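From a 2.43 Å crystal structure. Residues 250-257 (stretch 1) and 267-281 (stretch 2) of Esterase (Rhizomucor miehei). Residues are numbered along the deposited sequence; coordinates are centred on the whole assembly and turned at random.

Stretch 1, residues 250-257: GLPPALLF
Stretch 2, residues 267-281: EGEKYAQQLAEAGVD

Stretch 1 is a loop that becomes a β-strand at Ala 254 and remains one through Phe 257. Stretch 2 is α-helical from Glu 267 to Glu 277 and then turns into a loop. The helix runs nearly antiparallel to the strand, at 161°, and the two axes approach to 9.1 Å. The register pairs Leu 256 with Ala 272 (CA to CA 7.1 Å) and Pro 253 with Asp 281 (CA to CA 4.7 Å).

Glu 267 lies out of reach of the strand, and its carboxylate is hydrogen-bonded elsewhere in the structure. Gly 268 meets Leu 256: its O is 3.7 Å from Leu 256 CD1. A CB modelled on this glycine would point toward the strand, 4.4 Å from Leu 256 CD2. Leu 256 has chi1 and chi2 both t. Lys 270 extends into solvent with chi1 t. Tyr 271, also chi1 t, directs its CA-to-CB bond toward stretch 1, but its CD2 stays 4.6 Å from Leu 256 CD1.

One turn after Gly 268, Ala 272 presents its methyl to the same leucine, with CB 4.2 Å from Leu 256 CD1. The contact is apolar and small. Gln 273 and Gln 274, both chi1 m, are out of reach of stretch 1. Leu 275 (chi1 m, chi2 t) points toward stretch 1 and touches two residues. Its CD1 is 4.2 Å from Ala 254 CB, and its CD2 is 4.1 Å from Leu 251 CD2. Leu 251 has an off-rotamer chi1 of -108°.

The helix closes with a Schellman motif. Nearby, a water bridges the stretches: it accepts from Gly 250 N at 2.9 Å and donates to Ala 278 O at 3.2 Å. Gly 279 has phi/psi 92/7, a conformation that would jam a CB against the preceding carbonyl O. Gly 279 N bonds to Ala 276 O at 3.0 Å, and Val 280 N bonds to Leu 275 O at 3.1 Å.

Beyond the turn the chain is extended. Val 280 (phi/psi -80/138, chi1 t) points toward stretch 1. Its CG2 is 4.1 Å from Leu 251 CB, and its CG1 is 3.7 Å from both Leu 251 O and Pro 252 O.

Asp 281 supplies the sole direct hydrogen bond between the stretches. Ala 254 N donates to Asp 281 O at 2.8 Å, nearly linear at 170°. The same Asp 281 O receives a CA-H contact from Pro 253 CA at 3.4 Å.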

# COMPACT_ATOMS: atom_id res chain seq x y z
N GLY A 250 -12.07 -4.03 -20.25
CA GLY A 250 -11.23 -3.14 -21.03
C GLY A 250 -10.88 -1.80 -20.38
O GLY A 250 -10.30 -0.92 -21.02
N LEU A 251 -11.22 -1.65 -19.10
CA LEU A 251 -10.91 -0.40 -18.39
C LEU A 251 -9.42 -0.35 -18.08
O LEU A 251 -8.75 -1.38 -18.08
CB LEU A 251 -11.75 -0.27 -17.11
CG LEU A 251 -12.91 0.74 -17.04
CD1 LEU A 251 -13.57 1.03 -18.38
CD2 LEU A 251 -13.96 0.31 -16.01
N PRO A 252 -8.89 0.86 -17.82
CA PRO A 252 -7.46 1.03 -17.55
C PRO A 252 -7.06 0.54 -16.16
O PRO A 252 -7.89 0.61 -15.25
CB PRO A 252 -7.25 2.54 -17.68
CG PRO A 252 -8.60 3.13 -17.40
CD PRO A 252 -9.59 2.15 -17.93
N PRO A 253 -5.81 0.07 -15.99
CA PRO A 253 -5.29 -0.47 -14.72
C PRO A 253 -5.57 0.45 -13.53
O PRO A 253 -5.42 1.66 -13.66
CB PRO A 253 -3.79 -0.59 -14.96
CG PRO A 253 -3.64 -0.70 -16.45
CD PRO A 253 -4.77 0.11 -17.03
N ALA A 254 -5.94 -0.13 -12.39
CA ALA A 254 -6.45 0.66 -11.28
C ALA A 254 -5.57 0.55 -10.05
O ALA A 254 -4.96 -0.49 -9.82
CB ALA A 254 -7.88 0.22 -10.93
N LEU A 255 -5.50 1.63 -9.28
CA LEU A 255 -4.92 1.61 -7.92
C LEU A 255 -5.98 2.14 -6.97
O LEU A 255 -6.47 3.26 -7.16
CB LEU A 255 -3.63 2.44 -7.85
CG LEU A 255 -2.98 2.65 -6.47
CD1 LEU A 255 -2.50 1.33 -5.79
CD2 LEU A 255 -1.84 3.67 -6.55
N LEU A 256 -6.40 1.34 -5.99
CA LEU A 256 -7.47 1.77 -5.10
C LEU A 256 -7.07 1.75 -3.62
O LEU A 256 -6.48 0.78 -3.14
CB LEU A 256 -8.71 0.90 -5.32
CG LEU A 256 -10.03 1.30 -4.68
CD1 LEU A 256 -11.15 0.73 -5.51
CD2 LEU A 256 -10.16 0.74 -3.27
N PHE A 257 -7.36 2.85 -2.92
CA PHE A 257 -7.13 2.95 -1.47
C PHE A 257 -8.46 2.99 -0.75
O PHE A 257 -9.40 3.65 -1.21
CB PHE A 257 -6.34 4.19 -1.08
CG PHE A 257 -4.93 4.24 -1.62
CD1 PHE A 257 -3.86 3.77 -0.86
CD2 PHE A 257 -4.68 4.75 -2.89
CE1 PHE A 257 -2.56 3.81 -1.34
CE2 PHE A 257 -3.37 4.80 -3.38
CZ PHE A 257 -2.31 4.33 -2.61
N GLU A 267 -17.77 -0.86 0.46
CA GLU A 267 -18.28 -0.70 -0.90
C GLU A 267 -17.13 -0.32 -1.82
O GLU A 267 -17.15 -0.64 -3.02
CB GLU A 267 -19.41 0.34 -0.95
CG GLU A 267 -18.98 1.79 -0.85
CD GLU A 267 -20.18 2.70 -0.60
OE1 GLU A 267 -20.86 2.48 0.43
OE2 GLU A 267 -20.46 3.61 -1.43
N GLY A 268 -16.12 0.34 -1.27
CA GLY A 268 -14.91 0.58 -2.02
C GLY A 268 -14.20 -0.73 -2.33
O GLY A 268 -13.75 -0.95 -3.45
N GLU A 269 -14.12 -1.62 -1.34
CA GLU A 269 -13.40 -2.88 -1.55
C GLU A 269 -14.21 -3.78 -2.49
O GLU A 269 -13.64 -4.56 -3.26
CB GLU A 269 -13.11 -3.59 -0.21
CG GLU A 269 -12.27 -2.75 0.77
CD GLU A 269 -11.86 -3.48 2.05
OE1 GLU A 269 -12.19 -4.68 2.24
OE2 GLU A 269 -11.19 -2.83 2.90
N LYS A 270 -15.53 -3.62 -2.51
CA LYS A 270 -16.36 -4.42 -3.41
C LYS A 270 -16.13 -4.01 -4.86
O LYS A 270 -16.08 -4.86 -5.73
CB LYS A 270 -17.83 -4.30 -3.04
CG LYS A 270 -18.79 -5.01 -4.01
CD LYS A 270 -18.76 -6.52 -3.86
CE LYS A 270 -19.69 -7.19 -4.88
NZ LYS A 270 -20.05 -8.59 -4.49
N TYR A 271 -15.95 -2.72 -5.11
CA TYR A 271 -15.68 -2.26 -6.48
C TYR A 271 -14.33 -2.79 -6.99
O TYR A 271 -14.20 -3.14 -8.17
CB TYR A 271 -15.72 -0.72 -6.56
CG TYR A 271 -15.74 -0.16 -7.98
CD1 TYR A 271 -16.84 -0.34 -8.82
CD2 TYR A 271 -14.65 0.56 -8.47
CE1 TYR A 271 -16.85 0.18 -10.11
CE2 TYR A 271 -14.65 1.08 -9.75
CZ TYR A 271 -15.76 0.89 -10.58
OH TYR A 271 -15.76 1.41 -11.86
N ALA A 272 -13.34 -2.87 -6.11
CA ALA A 272 -12.06 -3.48 -6.47
C ALA A 272 -12.26 -4.91 -6.98
O ALA A 272 -11.67 -5.32 -7.98
CB ALA A 272 -11.09 -3.46 -5.28
N GLN A 273 -13.10 -5.66 -6.27
CA GLN A 273 -13.42 -7.03 -6.63
C GLN A 273 -14.12 -7.12 -8.00
O GLN A 273 -13.85 -8.03 -8.78
CB GLN A 273 -14.31 -7.67 -5.55
CG GLN A 273 -13.68 -7.74 -4.15
CD GLN A 273 -14.62 -8.36 -3.10
OE1 GLN A 273 -15.68 -8.89 -3.42
NE2 GLN A 273 -14.20 -8.31 -1.84
N GLN A 274 -15.02 -6.17 -8.26
CA GLN A 274 -15.76 -6.07 -9.53
C GLN A 274 -14.82 -5.83 -10.72
O GLN A 274 -14.96 -6.44 -11.79
CB GLN A 274 -16.79 -4.93 -9.48
CG GLN A 274 -17.87 -5.02 -8.39
CD GLN A 274 -18.86 -3.84 -8.42
OE1 GLN A 274 -18.99 -3.09 -7.45
NE2 GLN A 274 -19.55 -3.68 -9.55
N LEU A 275 -13.85 -4.94 -10.52
CA LEU A 275 -12.89 -4.66 -11.57
C LEU A 275 -12.04 -5.91 -11.87
O LEU A 275 -11.84 -6.25 -13.04
CB LEU A 275 -11.99 -3.48 -11.18
CG LEU A 275 -12.62 -2.08 -11.13
CD1 LEU A 275 -11.76 -1.18 -10.27
CD2 LEU A 275 -12.79 -1.45 -12.52
N ALA A 276 -11.62 -6.63 -10.84
CA ALA A 276 -10.79 -7.82 -11.08
C ALA A 276 -11.56 -8.95 -11.78
O ALA A 276 -11.02 -9.65 -12.64
CB ALA A 276 -10.20 -8.32 -9.75
N GLU A 277 -12.84 -9.10 -11.46
CA GLU A 277 -13.69 -10.09 -12.11
C GLU A 277 -13.82 -9.83 -13.62
O GLU A 277 -13.95 -10.75 -14.43
CB GLU A 277 -15.06 -10.12 -11.45
CG GLU A 277 -16.12 -10.95 -12.18
CD GLU A 277 -17.53 -10.71 -11.64
OE1 GLU A 277 -18.51 -11.00 -12.37
OE2 GLU A 277 -17.67 -10.21 -10.50
N ALA A 278 -13.75 -8.55 -14.01
CA ALA A 278 -13.89 -8.17 -15.40
C ALA A 278 -12.55 -8.20 -16.12
O ALA A 278 -12.46 -7.82 -17.29
CB ALA A 278 -14.51 -6.78 -15.52
N GLY A 279 -11.50 -8.63 -15.42
CA GLY A 279 -10.21 -8.81 -16.07
C GLY A 279 -9.27 -7.62 -16.02
O GLY A 279 -8.20 -7.63 -16.64
N VAL A 280 -9.67 -6.59 -15.28
CA VAL A 280 -8.87 -5.37 -15.13
C VAL A 280 -7.74 -5.56 -14.10
O VAL A 280 -7.95 -6.17 -13.04
CB VAL A 280 -9.76 -4.16 -14.70
CG1 VAL A 280 -8.95 -2.85 -14.66
CG2 VAL A 280 -10.97 -4.02 -15.61
N ASP A 281 -6.56 -5.05 -14.41
CA ASP A 281 -5.45 -5.01 -13.46
C ASP A 281 -5.73 -4.09 -12.26
O ASP A 281 -5.84 -2.88 -12.42
CB ASP A 281 -4.17 -4.54 -14.16
CG ASP A 281 -3.34 -5.70 -14.71
OD1 ASP A 281 -3.83 -6.85 -14.71
OD2 ASP A 281 -2.20 -5.44 -15.16
O HOH W 1 -10.42 -6.03 -18.98